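Local structure of peptide synthetase, module 7 (Actinoplanes teichomyceticus, 4TX3) at residues Pro6-Val11 and Ala181-Trp186; Glu15-Thr20 and Val81-His86; Ala174-Gln179 and Leu297-Gly302. The protein probably serves as a condensation-like domain of a nonribosomal peptide synthetase, thought to recruit tailoring enzymes to the carrier-bound peptide antibiotic precursor. One frame throughout, in Å; residues are numbered along the deposited sequence.

Interaction 1 (Pro6-Val11 and Ala181-Trp186); sequences PALEAV and ADYAIW
Pro-6 to Val-11 runs extended along one flank of helix 180-191, against the helix direction: CA of Leu-8 lies 6.0 Å from CA of Trp-186, and Ala-10 lies next to Asp-182 one turn earlier. The chain is held at both ends. At the first, Trp-186 NE1 donates to Pro-6 O at 2.7 Å; the oxygen sits in the plane of the indole, while the N-H arrives well above the carbonyl plane. With CG anti to the backbone N (chi1 179°), Trp-186 turns an indole face to Leu-8, whose CB stands almost straight above the five-membered ring, 3.9 Å from its centroid, in a CH-pi contact. Leu-8 CD1 reaches further in, touching Trp-186 CG at 3.9 Å and approaching the Tyr-183 ring obliquely. The Pro-6 and Trp-186 side chains cross at about a right angle, Pro-6 CG lying near CD1 and NE1. At the other end Val-11 N bonds to Asp-182 OD1 at 3.1 Å, from above the carboxylate plane, and Val-11 CG1 meets Ile-185 CD1 tip to tip at 3.7 Å. Between the two ends a water donates to Glu-9 O and Asp-182 O. Asp-182 OD2 accepts the N-H of Gln-179, the N-cap residue three positions earlier, as in one half of a capping box, while OD1 takes Val-11 N. Around the contact, Leu-8 also rests on Leu-178, Tyr-183 packs edge-to-face with Phe-304, and Ala-181 and Ala-184 of the same helix turn to Val-17 and Gln-83 in the loops before helix 21-28 and strand 84-85.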
loop_
_atom_site.group_PDB
_atom_site.type_symbol
_atom_site.label_atom_id
_atom_site.label_comp_id
_atom_site.label_asym_id
_atom_site.label_seq_id
_atom_site.Cartn_x
_atom_site.Cartn_y
_atom_site.Cartn_z
ATOM N N PRO B 6 -18.733 -20.498 -3.949
ATOM C CA PRO B 6 -19.798 -19.521 -4.201
ATOM C C PRO B 6 -19.232 -18.105 -4.343
ATOM O O PRO B 6 -18.132 -17.818 -3.884
ATOM C CB PRO B 6 -20.695 -19.647 -2.965
ATOM C CG PRO B 6 -19.798 -20.240 -1.913
ATOM C CD PRO B 6 -18.875 -21.154 -2.642
ATOM N N ALA B 7 -19.969 -17.231 -4.998
ATOM C CA ALA B 7 -19.536 -15.853 -5.116
ATOM C C ALA B 7 -19.478 -15.190 -3.753
ATOM O O ALA B 7 -20.385 -15.325 -2.931
ATOM C CB ALA B 7 -20.455 -15.078 -6.027
ATOM N N LEU B 8 -18.379 -14.484 -3.524
ATOM C CA LEU B 8 -18.256 -13.610 -2.375
ATOM C C LEU B 8 -18.913 -12.286 -2.745
ATOM O O LEU B 8 -18.437 -11.564 -3.611
ATOM C CB LEU B 8 -16.786 -13.438 -1.994
ATOM C CG LEU B 8 -16.427 -12.413 -0.915
ATOM C CD1 LEU B 8 -17.090 -12.754 0.406
ATOM C CD2 LEU B 8 -14.909 -12.295 -0.750
ATOM N N GLU B 9 -20.040 -11.979 -2.122
ATOM C CA GLU B 9 -20.745 -10.751 -2.460
ATOM C C GLU B 9 -21.592 -10.274 -1.292
ATOM O O GLU B 9 -21.814 -11.014 -0.332
ATOM C CB GLU B 9 -21.620 -10.953 -3.707
ATOM C CG GLU B 9 -22.733 -11.986 -3.559
ATOM C CD GLU B 9 -23.626 -12.055 -4.793
ATOM O OE1 GLU B 9 -24.427 -13.004 -4.920
ATOM O OE2 GLU B 9 -23.532 -11.153 -5.646
ATOM N N ALA B 10 -22.043 -9.026 -1.373
ATOM C CA ALA B 10 -22.973 -8.482 -0.394
ATOM C C ALA B 10 -24.200 -9.371 -0.351
ATOM O O ALA B 10 -24.641 -9.874 -1.376
ATOM C CB ALA B 10 -23.351 -7.057 -0.748
ATOM N N VAL B 11 -24.755 -9.564 0.832
ATOM C CA VAL B 11 -25.843 -10.515 0.994
ATOM C C VAL B 11 -26.912 -9.912 1.893
ATOM O O VAL B 11 -26.590 -9.167 2.802
ATOM C CB VAL B 11 -25.287 -11.851 1.568
ATOM C CG1 VAL B 11 -26.266 -12.524 2.507
ATOM C CG2 VAL B 11 -24.841 -12.773 0.429
ATOM N N ALA B 181 -20.032 -9.765 7.938
ATOM C CA ALA B 181 -21.132 -10.731 7.915
ATOM C C ALA B 181 -21.278 -11.390 6.537
ATOM O O ALA B 181 -21.690 -12.557 6.439
ATOM C CB ALA B 181 -22.447 -10.053 8.313
ATOM N N ASP B 182 -20.955 -10.634 5.483
ATOM C CA ASP B 182 -20.988 -11.156 4.117
ATOM C C ASP B 182 -19.891 -12.226 3.907
ATOM O O ASP B 182 -20.113 -13.230 3.233
ATOM C CB ASP B 182 -20.828 -10.016 3.104
ATOM C CG ASP B 182 -21.890 -8.909 3.270
ATOM O OD1 ASP B 182 -23.089 -9.223 3.440
ATOM O OD2 ASP B 182 -21.518 -7.713 3.231
ATOM N N TYR B 183 -18.712 -11.999 4.480
ATOM C CA TYR B 183 -17.636 -12.991 4.477
ATOM C C TYR B 183 -18.037 -14.246 5.268
ATOM O O TYR B 183 -17.845 -15.370 4.797
ATOM C CB TYR B 183 -16.343 -12.390 5.054
ATOM C CG TYR B 183 -15.174 -13.337 5.031
ATOM C CD1 TYR B 183 -14.501 -13.613 3.843
ATOM C CD2 TYR B 183 -14.747 -13.974 6.193
ATOM C CE1 TYR B 183 -13.421 -14.510 3.815
ATOM C CE2 TYR B 183 -13.680 -14.872 6.180
ATOM C CZ TYR B 183 -13.014 -15.133 4.992
ATOM O OH TYR B 183 -11.954 -16.029 4.979
ATOM N N ALA B 184 -18.602 -14.047 6.460
ATOM C CA ALA B 184 -19.028 -15.157 7.315
ATOM C C ALA B 184 -20.058 -16.060 6.631
ATOM O O ALA B 184 -20.003 -17.288 6.753
ATOM C CB ALA B 184 -19.591 -14.629 8.633
ATOM N N ILE B 185 -20.992 -15.445 5.913
ATOM C CA ILE B 185 -22.048 -16.196 5.247
ATOM C C ILE B 185 -21.487 -16.936 4.047
ATOM O O ILE B 185 -21.951 -18.022 3.702
ATOM C CB ILE B 185 -23.203 -15.278 4.814
ATOM C CG1 ILE B 185 -23.983 -14.812 6.045
ATOM C CG2 ILE B 185 -24.140 -15.999 3.844
ATOM C CD1 ILE B 185 -24.868 -13.621 5.787
ATOM N N TRP B 186 -20.474 -16.347 3.429
ATOM C CA TRP B 186 -19.756 -16.983 2.340
ATOM C C TRP B 186 -19.041 -18.254 2.796
ATOM O O TRP B 186 -19.160 -19.304 2.151
ATOM C CB TRP B 186 -18.745 -16.007 1.755
ATOM C CG TRP B 186 -17.916 -16.545 0.649
ATOM C CD1 TRP B 186 -18.339 -16.882 -0.593
ATOM C CD2 TRP B 186 -16.502 -16.761 0.665
ATOM N NE1 TRP B 186 -17.282 -17.303 -1.359
ATOM C CE2 TRP B 186 -16.141 -17.238 -0.613
ATOM C CE3 TRP B 186 -15.505 -16.594 1.636
ATOM C CZ2 TRP B 186 -14.832 -17.560 -0.946
ATOM C CZ3 TRP B 186 -14.198 -16.910 1.300
ATOM C CH2 TRP B 186 -13.873 -17.390 0.019
HETATM O O HOH W 1 -21.111 -13.370 0.514
HETATM O O HOH W 2 -24.927 -9.137 5.011
#

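Interaction 2 (Glu15-Thr20 and Val81-His86); sequences ERVPLT and VHQHIH. With SO4 (sulfate ion), chain H.
The carboxamide of Gln-83 meets Pro-18 O at its edge: the oxygen lies within a few degrees of the amide plane, and NE2 donates to it at 2.9 Å in a nearly straight bond (170°). A second flat group, the guanidinium of Arg-16, turns its edge to a sulfate ion whose sulfur lies near its plane, with NE bound to O2 and NH2 to O3 at 2.6 Å. The backbone N-H groups of Glu-15 and Arg-16 complete this anion site, which probably records sulfate from the crystallisation liquor. Between the two segments the backbones come together where Gln-83 N bonds to Val-17 O at 2.8 Å. In place of the reciprocal bond, a water accepts from Val-17 N and donates to Gln-83 O and Glu-15 O. Another water links Leu-19 N to Val-81 O. Apolar groups flank these bonds: Val-17 CG1, anti to the backbone N (chi1 175°), packs on Gln-83 CB at 3.9 Å. Leu-19 CD1 lies over the Val-81 to Gln-83 backbone and touches Val-81 CG1 at 3.7 Å, the two side chains crossing at about a right angle. An alanine at Gln-83 would keep the contact of CB with Val-17 but would probably leave Pro-18 O without its amide donor and open a gap beside Leu-19 CD1. Trp-27 of helix 21-28 backs both Leu-19 and Val-81, and the Gln-83 side chain also lies against Ala-184 of helix 180-191. The joint is thus built from neutral partners, one side-chain amide and two waters serving main-chain groups of the two segments, whereas the guanidinium binds the sulfate, which probably offsets its charge in this crystal.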
loop_
_atom_site.group_PDB
_atom_site.type_symbol
_atom_site.label_atom_id
_atom_site.label_comp_id
_atom_site.label_asym_id
_atom_site.label_seq_id
_atom_site.Cartn_x
_atom_site.Cartn_y
_atom_site.Cartn_z
ATOM N N GLU B 15 -31.394 -12.922 10.038
ATOM C CA GLU B 15 -31.674 -12.641 11.439
ATOM C C GLU B 15 -30.582 -13.230 12.319
ATOM O O GLU B 15 -30.225 -12.669 13.346
ATOM C CB GLU B 15 -33.043 -13.202 11.835
ATOM C CG GLU B 15 -34.226 -12.364 11.358
ATOM C CD GLU B 15 -34.208 -10.955 11.932
ATOM O OE1 GLU B 15 -34.081 -10.829 13.168
ATOM O OE2 GLU B 15 -34.311 -9.979 11.151
ATOM N N ARG B 16 -30.037 -14.357 11.895
ATOM C CA ARG B 16 -29.007 -15.035 12.665
ATOM C C ARG B 16 -27.720 -15.180 11.849
ATOM O O ARG B 16 -27.535 -16.143 11.112
ATOM C CB ARG B 16 -29.532 -16.394 13.133
ATOM C CG ARG B 16 -30.780 -16.258 13.990
ATOM C CD ARG B 16 -31.722 -17.446 13.837
ATOM N NE ARG B 16 -32.390 -17.522 12.531
ATOM C CZ ARG B 16 -33.337 -18.415 12.238
ATOM N NH1 ARG B 16 -33.732 -19.276 13.166
ATOM N NH2 ARG B 16 -33.904 -18.449 11.034
ATOM N N VAL B 17 -26.842 -14.192 11.979
ATOM C CA VAL B 17 -25.588 -14.159 11.244
ATOM C C VAL B 17 -24.585 -15.099 11.899
ATOM O O VAL B 17 -24.324 -14.996 13.099
ATOM C CB VAL B 17 -25.017 -12.725 11.195
ATOM C CG1 VAL B 17 -23.639 -12.712 10.539
ATOM C CG2 VAL B 17 -26.000 -11.793 10.488
ATOM N N PRO B 18 -24.025 -16.036 11.123
ATOM C CA PRO B 18 -23.109 -16.991 11.748
ATOM C C PRO B 18 -21.735 -16.392 12.026
ATOM O O PRO B 18 -21.310 -15.466 11.345
ATOM C CB PRO B 18 -23.000 -18.097 10.702
ATOM C CG PRO B 18 -23.167 -17.385 9.421
ATOM C CD PRO B 18 -24.175 -16.288 9.680
ATOM N N LEU B 19 -21.058 -16.943 13.025
ATOM C CA LEU B 19 -19.634 -16.715 13.212
ATOM C C LEU B 19 -18.820 -17.443 12.138
ATOM O O LEU B 19 -19.264 -18.469 11.614
ATOM C CB LEU B 19 -19.205 -17.199 14.596
ATOM C CG LEU B 19 -19.507 -16.371 15.845
ATOM C CD1 LEU B 19 -20.983 -16.247 16.149
ATOM C CD2 LEU B 19 -18.739 -16.960 17.048
ATOM N N THR B 20 -17.623 -16.949 11.821
ATOM C CA THR B 20 -16.695 -17.781 11.054
ATOM C C THR B 20 -16.135 -18.846 11.979
ATOM O O THR B 20 -16.294 -18.760 13.198
ATOM C CB THR B 20 -15.515 -17.004 10.454
ATOM O OG1 THR B 20 -14.706 -16.476 11.518
ATOM C CG2 THR B 20 -15.985 -15.888 9.515
ATOM N N VAL B 81 -24.577 -19.145 19.369
ATOM C CA VAL B 81 -23.817 -17.921 19.122
ATOM C C VAL B 81 -24.083 -17.380 17.716
ATOM O O VAL B 81 -23.998 -18.109 16.723
ATOM C CB VAL B 81 -22.302 -18.109 19.242
ATOM C CG1 VAL B 81 -21.661 -16.801 19.704
ATOM C CG2 VAL B 81 -21.965 -19.221 20.165
ATOM N N HIS B 82 -24.389 -16.097 17.632
ATOM C CA HIS B 82 -24.515 -15.459 16.343
ATOM C C HIS B 82 -23.866 -14.078 16.443
ATOM O O HIS B 82 -23.594 -13.591 17.533
ATOM C CB HIS B 82 -25.981 -15.369 15.933
ATOM C CG HIS B 82 -26.832 -14.659 16.934
ATOM N ND1 HIS B 82 -27.181 -15.221 18.144
ATOM C CD2 HIS B 82 -27.357 -13.409 16.932
ATOM C CE1 HIS B 82 -27.903 -14.353 18.837
ATOM N NE2 HIS B 82 -28.025 -13.248 18.119
ATOM N N GLN B 83 -23.588 -13.462 15.306
ATOM C CA GLN B 83 -23.108 -12.092 15.316
ATOM C C GLN B 83 -24.300 -11.140 15.419
ATOM O O GLN B 83 -25.114 -11.053 14.505
ATOM C CB GLN B 83 -22.281 -11.795 14.064
ATOM C CG GLN B 83 -21.133 -12.756 13.866
ATOM C CD GLN B 83 -20.103 -12.252 12.874
ATOM O OE1 GLN B 83 -19.570 -11.154 13.020
ATOM N NE2 GLN B 83 -19.829 -13.053 11.840
ATOM N N HIS B 84 -24.414 -10.454 16.550
ATOM C CA HIS B 84 -25.416 -9.411 16.696
ATOM C C HIS B 84 -24.852 -8.020 16.337
ATOM O O HIS B 84 -24.073 -7.419 17.089
ATOM C CB HIS B 84 -25.981 -9.386 18.114
ATOM C CG HIS B 84 -27.151 -8.462 18.263
ATOM N ND1 HIS B 84 -28.359 -8.868 18.786
ATOM C CD2 HIS B 84 -27.309 -7.159 17.923
ATOM C CE1 HIS B 84 -29.204 -7.853 18.776
ATOM N NE2 HIS B 84 -28.593 -6.806 18.254
ATOM N N ILE B 85 -25.288 -7.503 15.198
ATOM C CA ILE B 85 -24.767 -6.253 14.674
ATOM C C ILE B 85 -25.595 -5.069 15.161
ATOM O O ILE B 85 -26.736 -4.901 14.772
ATOM C CB ILE B 85 -24.738 -6.310 13.136
ATOM C CG1 ILE B 85 -23.837 -7.473 12.689
ATOM C CG2 ILE B 85 -24.292 -4.987 12.542
ATOM C CD1 ILE B 85 -23.988 -7.849 11.213
ATOM N N HIS B 86 -25.015 -4.256 16.028
ATOM C CA HIS B 86 -25.680 -3.056 16.517
ATOM C C HIS B 86 -25.566 -1.912 15.504
ATOM O O HIS B 86 -24.629 -1.881 14.703
ATOM C CB HIS B 86 -25.086 -2.642 17.869
ATOM C CG HIS B 86 -25.158 -3.714 18.915
ATOM N ND1 HIS B 86 -26.164 -3.769 19.858
ATOM C CD2 HIS B 86 -24.361 -4.786 19.153
ATOM C CE1 HIS B 86 -25.979 -4.821 20.637
ATOM N NE2 HIS B 86 -24.891 -5.456 20.234
HETATM S S SO4 H . -32.733 -16.032 8.889
HETATM O O1 SO4 H . -33.211 -14.671 8.639
HETATM O O2 SO4 H . -32.001 -16.064 10.161
HETATM O O3 SO4 H . -33.866 -16.971 8.931
HETATM O O4 SO4 H . -31.838 -16.389 7.787
HETATM O O HOH W 3 -27.370 -12.310 14.108
HETATM O O HOH W 4 -22.557 -18.823 14.354
#

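Interaction 3 (Ala174-Gln179 and Leu297-Gly302); sequences APLALQ and LEPMIG
Met-300 and Leu-178 carry a van der Waals contact, mostly of apolar side chains, between two loops, one leading into helix 180-191 and the other joining strand 281-288 to strand 306-313. The Met-300 side chain lies against the backbone just before the helix. Its SD touches Leu-178 CB at 3.8 Å, and the bend at chi3 (61°) brings CE close to Leu-178 O, 3.1 Å away, and to the carbonyl carbon of Gln-179. Two leucines add to this. Leu-176 points its CD2 at Pro-299 O, at 3.8 Å, and the same CD2 lies 4.2 Å from Pro-299 CB. Leu-178 sends CD1 to CD2 of Leu-297, 4.3 Å off. The shape that receives these leucines is a type I beta turn from Leu-297 to Met-300, closed by Met-300 N bonding to Leu-297 O at 3.0 Å. Arg-290 NH1 donates to the carbonyls of both Leu-297 and Met-300, at the two ends of the turn. Gln-179, the N-cap residue, bonds through its amide to Glu-68 N and Arg-66 O, joining its loop to the C-terminal end of helix 53-66 and the residues after it. Beyond the turn, Ile-301 packs on helix 148-166 and Gly-302 N bonds to Ser-150 OG of that helix, so the contact lies between helix 148-166 and the start of helix 180-191.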
loop_
_atom_site.group_PDB
_atom_site.type_symbol
_atom_site.label_atom_id
_atom_site.label_comp_id
_atom_site.label_asym_id
_atom_site.label_seq_id
_atom_site.Cartn_x
_atom_site.Cartn_y
_atom_site.Cartn_z
ATOM N N ALA B 174 -17.742 6.608 0.364
ATOM C CA ALA B 174 -18.457 5.427 -0.117
ATOM C C ALA B 174 -18.412 4.306 0.934
ATOM O O ALA B 174 -17.371 4.058 1.545
ATOM C CB ALA B 174 -17.852 4.945 -1.432
ATOM N N PRO B 175 -19.541 3.620 1.139
ATOM C CA PRO B 175 -19.614 2.466 2.053
ATOM C C PRO B 175 -18.744 1.300 1.596
ATOM O O PRO B 175 -18.416 1.231 0.409
ATOM C CB PRO B 175 -21.091 2.082 2.013
ATOM C CG PRO B 175 -21.592 2.610 0.700
ATOM C CD PRO B 175 -20.814 3.866 0.440
ATOM N N LEU B 176 -18.346 0.416 2.510
ATOM C CA LEU B 176 -17.655 -0.814 2.105
ATOM C C LEU B 176 -18.537 -1.592 1.136
ATOM O O LEU B 176 -19.763 -1.520 1.207
ATOM C CB LEU B 176 -17.317 -1.698 3.311
ATOM C CG LEU B 176 -16.290 -1.175 4.312
ATOM C CD1 LEU B 176 -16.140 -2.139 5.480
ATOM C CD2 LEU B 176 -14.966 -0.954 3.616
ATOM N N ALA B 177 -17.926 -2.329 0.225
ATOM C CA ALA B 177 -18.711 -3.188 -0.637
ATOM C C ALA B 177 -19.179 -4.401 0.175
ATOM O O ALA B 177 -20.337 -4.809 0.101
ATOM C CB ALA B 177 -17.900 -3.614 -1.863
ATOM N N LEU B 178 -18.269 -4.937 0.977
ATOM C CA LEU B 178 -18.543 -6.054 1.873
ATOM C C LEU B 178 -18.388 -5.683 3.336
ATOM O O LEU B 178 -17.416 -5.030 3.711
ATOM C CB LEU B 178 -17.600 -7.221 1.568
ATOM C CG LEU B 178 -17.667 -7.754 0.142
ATOM C CD1 LEU B 178 -16.766 -8.957 0.048
ATOM C CD2 LEU B 178 -19.105 -8.114 -0.211
ATOM N N GLN B 179 -19.347 -6.106 4.154
ATOM C CA GLN B 179 -19.185 -6.159 5.612
ATOM C C GLN B 179 -18.769 -7.569 6.056
ATOM O O GLN B 179 -18.954 -8.529 5.306
ATOM C CB GLN B 179 -20.480 -5.749 6.308
ATOM C CG GLN B 179 -20.867 -4.320 6.035
ATOM C CD GLN B 179 -19.924 -3.325 6.683
ATOM O OE1 GLN B 179 -19.216 -3.641 7.659
ATOM N NE2 GLN B 179 -19.911 -2.109 6.145
ATOM N N LEU B 297 -11.895 -7.518 0.247
ATOM C CA LEU B 297 -11.452 -7.665 1.634
ATOM C C LEU B 297 -10.338 -6.691 2.043
ATOM O O LEU B 297 -10.132 -6.464 3.243
ATOM C CB LEU B 297 -10.966 -9.091 1.895
ATOM C CG LEU B 297 -11.892 -10.239 1.506
ATOM C CD1 LEU B 297 -11.202 -11.552 1.823
ATOM C CD2 LEU B 297 -13.220 -10.121 2.232
ATOM N N GLU B 298 -9.610 -6.147 1.062
ATOM C CA GLU B 298 -8.467 -5.279 1.355
ATOM C C GLU B 298 -8.828 -4.154 2.322
ATOM O O GLU B 298 -8.134 -3.969 3.316
ATOM C CB GLU B 298 -7.869 -4.690 0.065
ATOM C CG GLU B 298 -6.587 -3.883 0.258
ATOM C CD GLU B 298 -6.810 -2.435 0.764
ATOM O OE1 GLU B 298 -7.818 -1.799 0.387
ATOM O OE2 GLU B 298 -5.968 -1.931 1.548
ATOM N N PRO B 299 -9.919 -3.407 2.051
ATOM C CA PRO B 299 -10.213 -2.286 2.949
ATOM C C PRO B 299 -10.976 -2.648 4.251
ATOM O O PRO B 299 -11.460 -1.746 4.951
ATOM C CB PRO B 299 -11.073 -1.383 2.071
ATOM C CG PRO B 299 -11.787 -2.325 1.176
ATOM C CD PRO B 299 -10.874 -3.468 0.922
ATOM N N MET B 300 -11.080 -3.934 4.577
ATOM C CA MET B 300 -11.919 -4.370 5.694
ATOM C C MET B 300 -11.155 -4.675 6.971
ATOM O O MET B 300 -9.989 -5.062 6.928
ATOM C CB MET B 300 -12.703 -5.626 5.320
ATOM C CG MET B 300 -13.557 -5.506 4.094
ATOM S SD MET B 300 -14.558 -6.983 3.765
ATOM C CE MET B 300 -15.575 -7.066 5.230
ATOM N N ILE B 301 -11.848 -4.533 8.099
ATOM C CA ILE B 301 -11.401 -5.044 9.392
ATOM C C ILE B 301 -12.074 -6.405 9.652
ATOM O O ILE B 301 -13.261 -6.581 9.373
ATOM C CB ILE B 301 -11.738 -4.041 10.529
ATOM C CG1 ILE B 301 -10.869 -2.771 10.390
ATOM C CG2 ILE B 301 -11.623 -4.699 11.909
ATOM C CD1 ILE B 301 -11.235 -1.647 11.318
ATOM N N GLY B 302 -11.317 -7.368 10.171
ATOM C CA GLY B 302 -11.850 -8.690 10.441
ATOM C C GLY B 302 -10.756 -9.678 10.787
ATOM O O GLY B 302 -9.579 -9.441 10.518
#

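From the N terminus, residues 6-11 meet helix 180-191 some 170 residues later, and interaction 1 closes that long loop. Interaction 2 is nested inside it, joining the loop before helix 21-28 to residues 81-86, on strand 84-85, and so closing a loop of about 60 residues. Interaction 3 opens at 174-179, just before the helix, and closes only at 297-302; it therefore crosses interaction 1 but follows interaction 2 in series. Interaction 1 is the common element: its helix meets interaction 2, and its N-terminal segment meets the loop of interaction 3. Interactions 2 and 3 do not touch; their nearest atoms are about 6 Å apart.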